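Side-chain contacts in putative pectin lyase (Geobacillus virus E2, PDB 7CHU), which is the tailspike of a thermophilic bacteriophage and probably recognises, and perhaps cleaves, polysaccharide on the surface of its bacterial host: residues 135-140 with 158-163; 96-101 with 126-131; 147-150 with 156-159; 187-192 with 200-205; 80-85 with 91-96. All coordinates share one frame; numbering follows the deposited sequence.

Contact 1: residues 135-140 with 158-163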
# COMPACT_ATOMS: atom_id res chain seq x y z
N ILE A 135 -2.84 22.94 -13.70
CA ILE A 135 -4.29 22.99 -13.88
C ILE A 135 -4.86 21.67 -13.38
O ILE A 135 -4.42 20.59 -13.80
CB ILE A 135 -4.67 23.25 -15.34
CG1 ILE A 135 -4.28 24.68 -15.74
CG2 ILE A 135 -6.18 23.05 -15.55
CD1 ILE A 135 -4.81 25.12 -17.16
N ARG A 136 -5.82 21.74 -12.46
CA ARG A 136 -6.51 20.57 -11.95
C ARG A 136 -7.99 20.67 -12.30
O ARG A 136 -8.61 21.70 -12.04
CB ARG A 136 -6.34 20.44 -10.44
CG ARG A 136 -5.06 19.76 -10.02
CD ARG A 136 -5.13 19.45 -8.54
NE ARG A 136 -5.09 20.67 -7.75
CZ ARG A 136 -5.77 20.88 -6.63
NH1 ARG A 136 -6.58 19.94 -6.15
NH2 ARG A 136 -5.66 22.03 -5.99
N LEU A 137 -8.53 19.60 -12.88
CA LEU A 137 -9.96 19.49 -13.17
C LEU A 137 -10.64 18.71 -12.05
O LEU A 137 -10.38 17.51 -11.87
CB LEU A 137 -10.20 18.82 -14.52
CG LEU A 137 -9.41 19.30 -15.75
CD1 LEU A 137 -9.77 18.48 -17.00
CD2 LEU A 137 -9.61 20.80 -16.00
N VAL A 138 -11.53 19.36 -11.31
CA VAL A 138 -12.13 18.80 -10.11
C VAL A 138 -13.65 18.87 -10.26
O VAL A 138 -14.19 19.93 -10.56
CB VAL A 138 -11.68 19.56 -8.85
CG1 VAL A 138 -12.39 19.02 -7.60
CG2 VAL A 138 -10.15 19.54 -8.73
N GLY A 139 -14.33 17.74 -10.03
CA GLY A 139 -15.77 17.69 -9.98
C GLY A 139 -16.31 17.45 -8.58
O GLY A 139 -15.60 17.49 -7.58
N ALA A 140 -17.62 17.20 -8.52
CA ALA A 140 -18.30 17.00 -7.24
C ALA A 140 -18.31 15.55 -6.78
O ALA A 140 -18.76 15.27 -5.66
CB ALA A 140 -19.74 17.51 -7.34
N PHE A 158 -10.47 14.86 -22.86
CA PHE A 158 -9.52 15.80 -22.27
C PHE A 158 -8.13 15.43 -22.78
O PHE A 158 -7.65 14.33 -22.49
CB PHE A 158 -9.53 15.73 -20.74
CG PHE A 158 -10.77 16.27 -20.11
CD1 PHE A 158 -11.21 17.56 -20.39
CD2 PHE A 158 -11.48 15.50 -19.20
CE1 PHE A 158 -12.35 18.06 -19.78
CE2 PHE A 158 -12.62 16.00 -18.59
CZ PHE A 158 -13.06 17.27 -18.88
N GLU A 159 -7.47 16.37 -23.46
CA GLU A 159 -6.09 16.22 -23.89
C GLU A 159 -5.20 17.11 -23.03
O GLU A 159 -5.30 18.35 -23.09
CB GLU A 159 -5.95 16.58 -25.38
CG GLU A 159 -4.55 16.26 -25.95
CD GLU A 159 -4.30 16.82 -27.38
OE1 GLU A 159 -4.80 17.91 -27.73
OE2 GLU A 159 -3.57 16.17 -28.16
N PHE A 160 -4.30 16.49 -22.26
CA PHE A 160 -3.25 17.18 -21.52
C PHE A 160 -1.96 16.98 -22.32
O PHE A 160 -1.49 15.85 -22.45
CB PHE A 160 -3.06 16.63 -20.10
CG PHE A 160 -4.25 16.80 -19.17
CD1 PHE A 160 -5.33 15.93 -19.24
CD2 PHE A 160 -4.26 17.81 -18.20
CE1 PHE A 160 -6.41 16.07 -18.37
CE2 PHE A 160 -5.33 17.96 -17.33
CZ PHE A 160 -6.41 17.09 -17.43
N VAL A 161 -1.39 18.07 -22.83
CA VAL A 161 -0.14 18.02 -23.59
C VAL A 161 0.43 19.43 -23.56
O VAL A 161 -0.35 20.39 -23.64
CB VAL A 161 -0.38 17.53 -25.03
CG1 VAL A 161 -1.27 18.52 -25.83
CG2 VAL A 161 0.93 17.31 -25.80
N PRO A 162 1.75 19.63 -23.47
CA PRO A 162 2.27 21.01 -23.50
C PRO A 162 2.04 21.63 -24.86
O PRO A 162 2.19 20.97 -25.89
CB PRO A 162 3.77 20.83 -23.21
CG PRO A 162 4.07 19.38 -23.62
CD PRO A 162 2.81 18.64 -23.25
N SER A 163 1.67 22.92 -24.87
CA SER A 163 1.55 23.60 -26.15
C SER A 163 2.88 23.61 -26.89
O SER A 163 2.90 23.53 -28.12
CB SER A 163 1.04 25.03 -25.93
OG SER A 163 1.91 25.77 -25.08

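Contact 2: residues 96-101 with 126-131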
# COMPACT_ATOMS: atom_id res chain seq x y z
N ASN A 96 -13.41 27.54 -22.48
CA ASN A 96 -13.23 28.93 -22.06
C ASN A 96 -12.84 29.01 -20.59
O ASN A 96 -11.96 29.79 -20.22
CB ASN A 96 -14.51 29.74 -22.34
CG ASN A 96 -14.66 30.06 -23.83
OD1 ASN A 96 -13.72 29.87 -24.58
ND2 ASN A 96 -15.82 30.57 -24.23
N ALA A 97 -13.47 28.19 -19.74
CA ALA A 97 -13.11 28.16 -18.33
C ALA A 97 -11.65 27.78 -18.13
O ALA A 97 -10.93 28.45 -17.40
CB ALA A 97 -14.01 27.18 -17.57
N ILE A 98 -11.22 26.68 -18.76
CA ILE A 98 -9.83 26.25 -18.68
C ILE A 98 -8.89 27.32 -19.23
O ILE A 98 -7.84 27.62 -18.64
CB ILE A 98 -9.66 24.91 -19.43
CG1 ILE A 98 -10.29 23.75 -18.65
CG2 ILE A 98 -8.19 24.65 -19.76
CD1 ILE A 98 -10.53 22.57 -19.50
N ASN A 99 -9.24 27.91 -20.38
CA ASN A 99 -8.39 28.95 -20.98
C ASN A 99 -8.27 30.19 -20.11
O ASN A 99 -7.27 30.91 -20.24
CB ASN A 99 -8.93 29.36 -22.35
CG ASN A 99 -8.70 28.29 -23.40
OD1 ASN A 99 -7.95 27.35 -23.17
ND2 ASN A 99 -9.36 28.44 -24.54
N SER A 100 -9.23 30.43 -19.21
CA SER A 100 -9.16 31.60 -18.34
C SER A 100 -8.14 31.43 -17.23
O SER A 100 -7.85 32.41 -16.55
CB SER A 100 -10.53 31.90 -17.73
OG SER A 100 -10.89 30.92 -16.74
N ILE A 101 -7.63 30.21 -17.00
CA ILE A 101 -6.55 30.05 -16.04
C ILE A 101 -5.29 30.70 -16.59
O ILE A 101 -4.86 30.43 -17.72
CB ILE A 101 -6.31 28.56 -15.72
CG1 ILE A 101 -7.54 27.94 -15.08
CG2 ILE A 101 -5.10 28.43 -14.79
CD1 ILE A 101 -7.73 28.33 -13.66
N SER A 126 -16.23 17.82 -28.81
CA SER A 126 -14.93 17.83 -29.44
C SER A 126 -13.89 17.99 -28.35
O SER A 126 -14.20 18.34 -27.21
CB SER A 126 -14.80 18.93 -30.50
OG SER A 126 -14.76 20.22 -29.92
N LYS A 127 -12.65 17.70 -28.73
CA LYS A 127 -11.54 17.58 -27.80
C LYS A 127 -11.38 18.86 -26.98
O LYS A 127 -11.42 19.97 -27.53
CB LYS A 127 -10.27 17.30 -28.60
CG LYS A 127 -8.99 17.27 -27.80
CD LYS A 127 -7.77 17.03 -28.71
CE LYS A 127 -7.53 18.17 -29.71
NZ LYS A 127 -6.19 18.01 -30.37
N ILE A 128 -11.22 18.70 -25.67
CA ILE A 128 -10.91 19.80 -24.75
C ILE A 128 -9.45 19.69 -24.35
O ILE A 128 -9.01 18.64 -23.88
CB ILE A 128 -11.83 19.77 -23.52
CG1 ILE A 128 -13.27 20.12 -23.93
CG2 ILE A 128 -11.33 20.74 -22.44
CD1 ILE A 128 -14.31 19.80 -22.87
N THR A 129 -8.70 20.78 -24.50
CA THR A 129 -7.26 20.74 -24.34
C THR A 129 -6.83 21.51 -23.10
O THR A 129 -7.33 22.60 -22.81
CB THR A 129 -6.56 21.31 -25.59
OG1 THR A 129 -6.93 22.69 -25.76
CG2 THR A 129 -6.97 20.53 -26.84
N ILE A 130 -5.88 20.93 -22.38
CA ILE A 130 -5.23 21.54 -21.23
C ILE A 130 -3.75 21.63 -21.60
O ILE A 130 -3.05 20.60 -21.65
CB ILE A 130 -5.44 20.71 -19.95
CG1 ILE A 130 -6.92 20.59 -19.61
CG2 ILE A 130 -4.73 21.39 -18.77
CD1 ILE A 130 -7.67 19.47 -20.29
N ASN A 131 -3.27 22.83 -21.90
CA ASN A 131 -1.92 23.00 -22.42
C ASN A 131 -1.01 23.77 -21.48
O ASN A 131 0.10 24.15 -21.88
CB ASN A 131 -1.92 23.74 -23.77
CG ASN A 131 -2.81 23.09 -24.81
OD1 ASN A 131 -3.61 23.78 -25.42
ND2 ASN A 131 -2.65 21.78 -25.04
O HOH W 1 -6.40 25.24 -24.67

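Contact 3: residues 147-150 with 156-159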
# COMPACT_ATOMS: atom_id res chain seq x y z
N ILE A 147 -18.76 13.79 -17.58
CA ILE A 147 -18.58 14.31 -18.93
C ILE A 147 -19.07 13.24 -19.90
O ILE A 147 -18.59 12.10 -19.86
CB ILE A 147 -17.11 14.67 -19.18
CG1 ILE A 147 -16.50 15.48 -18.01
CG2 ILE A 147 -16.95 15.38 -20.51
CD1 ILE A 147 -17.16 16.83 -17.71
N LYS A 148 -20.07 13.57 -20.72
CA LYS A 148 -20.66 12.66 -21.68
C LYS A 148 -20.15 13.00 -23.08
O LYS A 148 -20.52 14.02 -23.66
CB LYS A 148 -22.18 12.72 -21.65
CG LYS A 148 -22.77 12.31 -20.29
CD LYS A 148 -23.08 10.84 -20.18
CE LYS A 148 -23.90 10.55 -18.91
NZ LYS A 148 -24.12 9.08 -18.72
N SER A 149 -19.31 12.14 -23.64
CA SER A 149 -18.68 12.42 -24.93
C SER A 149 -19.57 11.99 -26.08
O SER A 149 -20.18 10.92 -26.05
CB SER A 149 -17.35 11.69 -25.05
OG SER A 149 -16.67 12.06 -26.25
N THR A 150 -19.60 12.81 -27.14
CA THR A 150 -20.11 12.37 -28.43
C THR A 150 -19.00 12.33 -29.48
O THR A 150 -19.29 12.26 -30.67
CB THR A 150 -21.23 13.27 -28.94
OG1 THR A 150 -20.68 14.54 -29.31
CG2 THR A 150 -22.31 13.48 -27.86
N PRO A 156 -9.28 12.51 -27.88
CA PRO A 156 -9.61 12.42 -26.45
C PRO A 156 -10.66 13.45 -26.04
O PRO A 156 -10.84 14.47 -26.71
CB PRO A 156 -8.27 12.68 -25.75
CG PRO A 156 -7.46 13.45 -26.75
CD PRO A 156 -7.89 12.96 -28.10
N VAL A 157 -11.36 13.14 -24.94
CA VAL A 157 -12.26 14.12 -24.34
C VAL A 157 -11.45 15.23 -23.70
O VAL A 157 -11.66 16.42 -23.97
CB VAL A 157 -13.19 13.44 -23.31
CG1 VAL A 157 -14.13 14.46 -22.70
CG2 VAL A 157 -14.00 12.35 -23.95
N PHE A 158 -10.47 14.86 -22.86
CA PHE A 158 -9.52 15.80 -22.27
C PHE A 158 -8.13 15.43 -22.78
O PHE A 158 -7.65 14.33 -22.49
CB PHE A 158 -9.53 15.73 -20.74
CG PHE A 158 -10.77 16.27 -20.11
CD1 PHE A 158 -11.21 17.56 -20.39
CD2 PHE A 158 -11.48 15.50 -19.20
CE1 PHE A 158 -12.35 18.06 -19.78
CE2 PHE A 158 -12.62 16.00 -18.59
CZ PHE A 158 -13.06 17.27 -18.88
N GLU A 159 -7.47 16.37 -23.46
CA GLU A 159 -6.09 16.22 -23.89
C GLU A 159 -5.20 17.11 -23.03
O GLU A 159 -5.30 18.35 -23.09
CB GLU A 159 -5.95 16.58 -25.38
CG GLU A 159 -4.55 16.26 -25.95
CD GLU A 159 -4.30 16.82 -27.38
OE1 GLU A 159 -4.80 17.91 -27.73
OE2 GLU A 159 -3.57 16.17 -28.16

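Contact 4: residues 187-192 with 200-205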
# COMPACT_ATOMS: atom_id res chain seq x y z
N ILE A 187 -10.97 8.69 -27.05
CA ILE A 187 -10.12 8.43 -25.89
C ILE A 187 -10.72 9.19 -24.71
O ILE A 187 -11.20 10.31 -24.88
CB ILE A 187 -8.67 8.86 -26.17
CG1 ILE A 187 -8.06 8.01 -27.31
CG2 ILE A 187 -7.81 8.80 -24.87
CD1 ILE A 187 -6.83 8.63 -27.94
N GLY A 188 -10.74 8.58 -23.53
CA GLY A 188 -11.29 9.30 -22.40
C GLY A 188 -10.39 10.44 -21.99
O GLY A 188 -10.80 11.61 -22.00
N VAL A 189 -9.15 10.12 -21.65
CA VAL A 189 -8.18 11.09 -21.19
C VAL A 189 -6.86 10.76 -21.86
O VAL A 189 -6.45 9.59 -21.86
CB VAL A 189 -8.00 11.06 -19.65
CG1 VAL A 189 -6.86 11.98 -19.22
CG2 VAL A 189 -9.31 11.41 -18.94
N SER A 190 -6.21 11.77 -22.41
CA SER A 190 -4.89 11.63 -23.01
C SER A 190 -3.88 12.46 -22.24
O SER A 190 -4.11 13.66 -22.03
CB SER A 190 -4.91 12.07 -24.47
OG SER A 190 -3.67 11.80 -25.09
N LEU A 191 -2.76 11.84 -21.88
CA LEU A 191 -1.67 12.47 -21.14
C LEU A 191 -0.38 12.32 -21.94
O LEU A 191 -0.03 11.21 -22.35
CB LEU A 191 -1.49 11.84 -19.73
CG LEU A 191 -2.71 11.69 -18.81
CD1 LEU A 191 -2.30 11.11 -17.42
CD2 LEU A 191 -3.45 13.02 -18.61
N LYS A 192 0.34 13.43 -22.15
CA LYS A 192 1.56 13.36 -22.94
C LYS A 192 2.54 14.41 -22.45
O LYS A 192 2.17 15.58 -22.31
CB LYS A 192 1.27 13.59 -24.44
CG LYS A 192 2.54 13.59 -25.31
CD LYS A 192 2.18 13.54 -26.78
CE LYS A 192 3.43 13.54 -27.64
NZ LYS A 192 3.09 13.28 -29.08
N LEU A 200 -6.93 11.76 -8.65
CA LEU A 200 -7.59 11.10 -7.51
C LEU A 200 -9.04 10.78 -7.84
O LEU A 200 -9.80 11.68 -8.20
CB LEU A 200 -7.51 11.96 -6.24
CG LEU A 200 -8.21 11.42 -4.98
CD1 LEU A 200 -7.57 10.10 -4.51
CD2 LEU A 200 -8.22 12.47 -3.84
N ASP A 201 -9.44 9.53 -7.66
CA ASP A 201 -10.86 9.13 -7.71
C ASP A 201 -11.56 9.72 -8.94
O ASP A 201 -12.40 10.61 -8.86
CB ASP A 201 -11.58 9.58 -6.43
CG ASP A 201 -11.06 8.86 -5.17
OD1 ASP A 201 -10.48 7.75 -5.29
OD2 ASP A 201 -11.24 9.42 -4.06
N PHE A 202 -11.16 9.23 -10.10
CA PHE A 202 -11.83 9.64 -11.32
C PHE A 202 -12.08 8.42 -12.17
O PHE A 202 -11.39 7.40 -12.02
CB PHE A 202 -11.05 10.72 -12.08
CG PHE A 202 -9.87 10.22 -12.91
CD1 PHE A 202 -8.67 9.92 -12.32
CD2 PHE A 202 -9.95 10.15 -14.29
CE1 PHE A 202 -7.58 9.51 -13.08
CE2 PHE A 202 -8.87 9.76 -15.05
CZ PHE A 202 -7.68 9.43 -14.43
N GLY A 203 -13.11 8.49 -13.00
CA GLY A 203 -13.55 7.35 -13.80
C GLY A 203 -13.41 7.62 -15.28
O GLY A 203 -13.56 8.76 -15.73
N VAL A 204 -13.08 6.57 -16.03
CA VAL A 204 -13.04 6.60 -17.48
C VAL A 204 -13.73 5.33 -17.95
O VAL A 204 -13.23 4.23 -17.69
CB VAL A 204 -11.62 6.70 -18.04
CG1 VAL A 204 -11.67 6.73 -19.56
CG2 VAL A 204 -10.92 7.96 -17.54
N ARG A 205 -14.88 5.47 -18.60
CA ARG A 205 -15.71 4.32 -18.88
C ARG A 205 -16.36 4.46 -20.26
O ARG A 205 -16.69 5.56 -20.69
CB ARG A 205 -16.80 4.14 -17.81
CG ARG A 205 -16.25 4.01 -16.38
CD ARG A 205 -17.38 3.87 -15.35
NE ARG A 205 -17.99 2.55 -15.43
CZ ARG A 205 -19.20 2.23 -14.96
NH1 ARG A 205 -19.95 3.15 -14.36
NH2 ARG A 205 -19.64 0.98 -15.10

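Contact 5: residues 80-85 with 91-96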
# COMPACT_ATOMS: atom_id res chain seq x y z
N PHE A 80 -18.85 30.29 -16.97
CA PHE A 80 -18.58 30.46 -18.39
C PHE A 80 -19.71 29.92 -19.25
O PHE A 80 -19.57 29.85 -20.48
CB PHE A 80 -17.23 29.82 -18.73
CG PHE A 80 -16.07 30.62 -18.22
CD1 PHE A 80 -15.64 30.47 -16.90
CD2 PHE A 80 -15.47 31.59 -19.02
CE1 PHE A 80 -14.59 31.27 -16.40
CE2 PHE A 80 -14.41 32.37 -18.56
CZ PHE A 80 -13.97 32.22 -17.24
N GLY A 81 -20.83 29.56 -18.63
CA GLY A 81 -22.04 29.23 -19.36
C GLY A 81 -22.36 27.76 -19.54
O GLY A 81 -23.21 27.45 -20.39
N THR A 82 -21.74 26.85 -18.79
CA THR A 82 -22.15 25.45 -18.84
C THR A 82 -23.58 25.31 -18.34
O THR A 82 -24.00 26.02 -17.42
CB THR A 82 -21.25 24.55 -17.99
OG1 THR A 82 -21.28 24.98 -16.62
CG2 THR A 82 -19.82 24.55 -18.50
N LYS A 83 -24.34 24.40 -18.93
CA LYS A 83 -25.64 24.04 -18.39
C LYS A 83 -25.61 22.76 -17.57
O LYS A 83 -26.44 22.58 -16.68
CB LYS A 83 -26.67 23.89 -19.51
CG LYS A 83 -26.61 25.06 -20.48
CD LYS A 83 -27.04 26.38 -19.79
CE LYS A 83 -28.03 27.20 -20.63
NZ LYS A 83 -27.61 27.28 -22.06
N GLY A 84 -24.70 21.84 -17.89
CA GLY A 84 -24.57 20.64 -17.08
C GLY A 84 -25.81 19.77 -17.07
O GLY A 84 -26.04 19.06 -16.09
N ASP A 85 -26.60 19.80 -18.15
CA ASP A 85 -27.81 18.99 -18.27
C ASP A 85 -27.68 17.84 -19.25
O ASP A 85 -28.65 17.11 -19.47
CB ASP A 85 -29.01 19.88 -18.66
CG ASP A 85 -28.87 20.54 -20.06
OD1 ASP A 85 -27.83 20.40 -20.76
OD2 ASP A 85 -29.85 21.20 -20.48
N THR A 91 -19.07 22.14 -24.55
CA THR A 91 -17.65 22.06 -24.90
C THR A 91 -16.98 23.43 -24.85
O THR A 91 -15.89 23.59 -24.28
CB THR A 91 -17.48 21.44 -26.29
OG1 THR A 91 -18.28 20.26 -26.44
CG2 THR A 91 -16.03 21.09 -26.53
N VAL A 92 -17.60 24.44 -25.46
CA VAL A 92 -16.94 25.74 -25.57
C VAL A 92 -16.84 26.41 -24.20
O VAL A 92 -15.83 27.03 -23.86
CB VAL A 92 -17.68 26.64 -26.59
CG1 VAL A 92 -17.11 28.06 -26.57
CG2 VAL A 92 -17.57 26.04 -27.99
N ALA A 93 -17.88 26.26 -23.37
CA ALA A 93 -17.85 26.89 -22.05
C ALA A 93 -16.75 26.28 -21.19
O ALA A 93 -16.02 27.01 -20.50
CB ALA A 93 -19.22 26.76 -21.38
N ILE A 94 -16.58 24.95 -21.25
CA ILE A 94 -15.53 24.30 -20.47
C ILE A 94 -14.16 24.73 -20.96
O ILE A 94 -13.27 25.03 -20.16
CB ILE A 94 -15.70 22.76 -20.51
CG1 ILE A 94 -16.96 22.32 -19.76
CG2 ILE A 94 -14.46 22.06 -19.91
CD1 ILE A 94 -17.37 20.86 -20.06
N GLN A 95 -13.96 24.77 -22.28
CA GLN A 95 -12.68 25.22 -22.81
C GLN A 95 -12.39 26.67 -22.40
O GLN A 95 -11.27 27.00 -21.99
CB GLN A 95 -12.65 25.09 -24.33
CG GLN A 95 -11.28 25.33 -24.96
CD GLN A 95 -10.29 24.25 -24.57
OE1 GLN A 95 -10.34 23.14 -25.08
NE2 GLN A 95 -9.40 24.57 -23.64
N ASN A 96 -13.41 27.54 -22.48
CA ASN A 96 -13.23 28.93 -22.06
C ASN A 96 -12.84 29.01 -20.59
O ASN A 96 -11.96 29.79 -20.22
CB ASN A 96 -14.51 29.74 -22.34
CG ASN A 96 -14.66 30.06 -23.83
OD1 ASN A 96 -13.72 29.87 -24.58
ND2 ASN A 96 -15.82 30.57 -24.23
O HOH W 2 -18.06 30.80 -22.53

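Contact 1: residues 135-140 with 158-163
Leu137 meets Phe158 and Phe160 inside a parallel beta-helix, where strand 135-139 on one wall faces strand 156-160 across the interior. The nearest CA atoms lie too far apart for backbone pairing, 9.7 Å from Ile135 to Phe160 and 9.8 Å from Leu137 to Phe158, so side chains reaching in from opposite directions fill the distance between the walls.

The central element is CD1 of Leu137. With chi2 at 179° this methyl is fully extended from CA, and it sits over one face of the Phe158 ring, 3.7 Å from the ring centroid and only 7° off the ring normal. The distances from Leu137 CD1 to the six carbons of the Phe158 ring all fall between 3.8 and 4.1 Å, which confirms a centred CH-pi contact. The same methyl also touches Phe160, with Leu137 CD1 3.7 Å from Phe160 CZ, but there the approach is oblique. One methyl is thus shared by two aromatic side chains two residues apart in the chain. Ile135 takes a more distant part: its carbonyl oxygen lies near the plane of the Phe160 ring, at the edge, 4.5 Å from Phe160 CE2.

Neighbours extend the apolar filling, Ile130 and Leu191 against Phe160 and Ile128 against Phe158. Arg136, by contrast, is directed away from this interior and forms a salt bridge with Glu175. Leu137 is thus turned into an apolar interior while Arg136 on the same strand points outward and bonds to Ala140 O of the second subunit, as in the beta-helical shafts of phage tailspikes.

Contact 2: residues 96-101 with 126-131
Ile98, on helix 91-99, reaches Ile128, Thr129 and Ile130 of strand 128-130, and its side chain carries almost all of the apolar contact. From CB two branches diverge. CG2, lying anti to the backbone N, comes down on the main chain of the strand, 3.8 Å from Thr129 O. The other branch runs through CG1, placed beside the backbone N (chi1 -73°), and is nearly extended at chi2 162°, which carries CD1 out between two isoleucines. Ile98 CD1 is 3.6 Å from Ile128 CG2 and 4.1 Å from Ile130 CG1; the side chains of Ile98 and Ile130 cross at about a right angle.

Next to this patch the link is polar and runs through water 1. The water is 2.8 Å from Thr129 OG1, and it donates to Asn99 OD1 at 3.0 Å and to Asn131 OD1 at 3.2 Å. More acceptors lie in reach than it has protons, so these bonds are probably shared. The helix also touches the strand directly where Gln95 OE1 accepts from Thr129 N. Ile98 further packs on Leu137, which places the helix against the first coils of the beta-helix, consistent with the N-terminal helical cap of related folds.

Chemically, the seam is an aliphatic interface bordered by a hydrated amide and hydroxyl cluster: dispersion dominates on the buried side, while water-mediated bonds connect the polar groups of helix and strand.

Contact 3: residues 147-150 with 156-159
This is apolar packing across the interior of the beta-helix at a corner of the coil: Ile147 and Ser149, on strand 145-149, receive Val157 and Phe158 from the bend inside strand 156-160. The closest CA pair, Ser149 and Val157, is 6.7 Å apart, and no hydrogen bond joins the two segments.

The evidence for a corner is the backbone of Val157, whose phi and psi of -70° and -51° interrupt the extended course before Phe158 resumes it. Because of this break, two consecutive residues can both bring their side chains to the same inner surface. The two methyls of Val157 divide the opposite strand between them. CG1, anti to the backbone N at chi1 -179°, lies 3.7 Å from Ile147 CG2. CG2 turns to the serine instead, 3.5 Å from Ser149 OG and 3.6 Å from Ser149 CB.

Ile147 also uses its second branch: CG1 is 4.0 Å from both CE2 and CZ of Phe158, the two side chains crossing at about a right angle and the methylene approaching the ring obliquely. Val124 and Ile179 add to the apolar surroundings of Val157, while Lys148 is turned away and forms a salt bridge with Asp180.

Among the side chains that touch, Ser149 is the polar one. The contact of its OG with Val157 CG2 is van der Waals, because a methyl offers no hydrogen-bond partner; the hydroxyl's polar need is met by Ile151 N two residues on, as in an ST turn. The chemistry implies cohesion across the segments mainly by close fit and dispersion, with the buried hydroxyl engaged locally in its own turn.

Contact 4: residues 187-192 with 200-205
The backbones draw nearest where Gly188 faces Val204, their CA atoms 5.9 Å apart, yet no hydrogen bond crosses between the segments. They belong to different walls of the parallel beta-helix: strand 187-195 pairs with strand 156-160, whereas strand 202-205 pairs with strands 177-180 and 220-228. The chain bends at Gly188, with phi and psi of -70° and -59°, and the walls converge there. Having no side chain, the glycine lets a methyl come right up to its main chain: Val204 CG1 lies 3.8 Å from Gly188 CA. That methyl is placed anti to its own backbone N, chi1 -180°, and the other branch is left to meet Val189.

Val189 extends the apolar contact along the strand. Its CG2 is 4.1 Å from Val204 CG2, the two side chains crossing at a slant. Leu212 packs on Val189 from the adjoining coil, and Ile222 and Leu225 touch Phe202. The outer side of the bend at Asp201 is polar, with salt bridges to Lys176 and to Arg198 of the third subunit. On the inside, Val189 CG2 also reaches the Phe202 ring obliquely, 4.2 Å from CE2.

Contact 5: residues 80-85 with 91-96
Ala93 sits in the tight part of this contact, wrapped by the main chain of the loop from Phe80 to Thr82. Its CB is 3.2 Å from Phe80 O and 3.6 Å from Thr82 N, so the small methyl lies directly against peptide atoms. Thr82 closes the inner end. Its chi1 of 59° puts OG1 between the backbone N and the carbonyl carbon and turns CG2 toward the helix, where Thr82 CG2 touches Ala93 CB at 3.7 Å and Ile94 CG1 at 3.8 Å. Tyr122 borders both Thr82 and Ile94.

The loop thus lies along helix 91-99, which covers the first coils at the N-terminal end of the beta-helix, consistent with the capping helix of pectate lyase-like proteins. Asp90, just before the helix segment, takes hydrogen bonds from the backbone N of Lys83 and of Gly84.

Toward solvent the fit is looser. Phe80 and Asn96 cross obliquely, with ring and amide planes 62° apart. Phe80 CD2 is 3.9 Å from Asn96 CB, and the backbone carbonyl O of Asn96 stands over one ring face, offset toward the rim. Water 2 bridges this outer edge, donating to Phe80 O at 2.7 Å and accepting from Asn96 ND2 at 2.8 Å.

The five contacts follow the beta-helix from its capped end inward. Contacts 5 and 2 share helix 91-99, their centres about 10 Å apart, and contact 2 sets the helix against strand 128-130, which pairs with strand 156-160 used by contacts 1 and 3. Those two contacts share Phe158, packed by different residues in each, with centres about 11 Å apart. Contact 4 continues the series: its strand 187-195 bonds to strand 156-160, and its centre is about 9 Å from contact 3 and 10 Å from contact 1. Contacts 4 and 5, about 19 Å between centres, do not touch. Contacts 1 and 4 both include residues bonded to the third subunit.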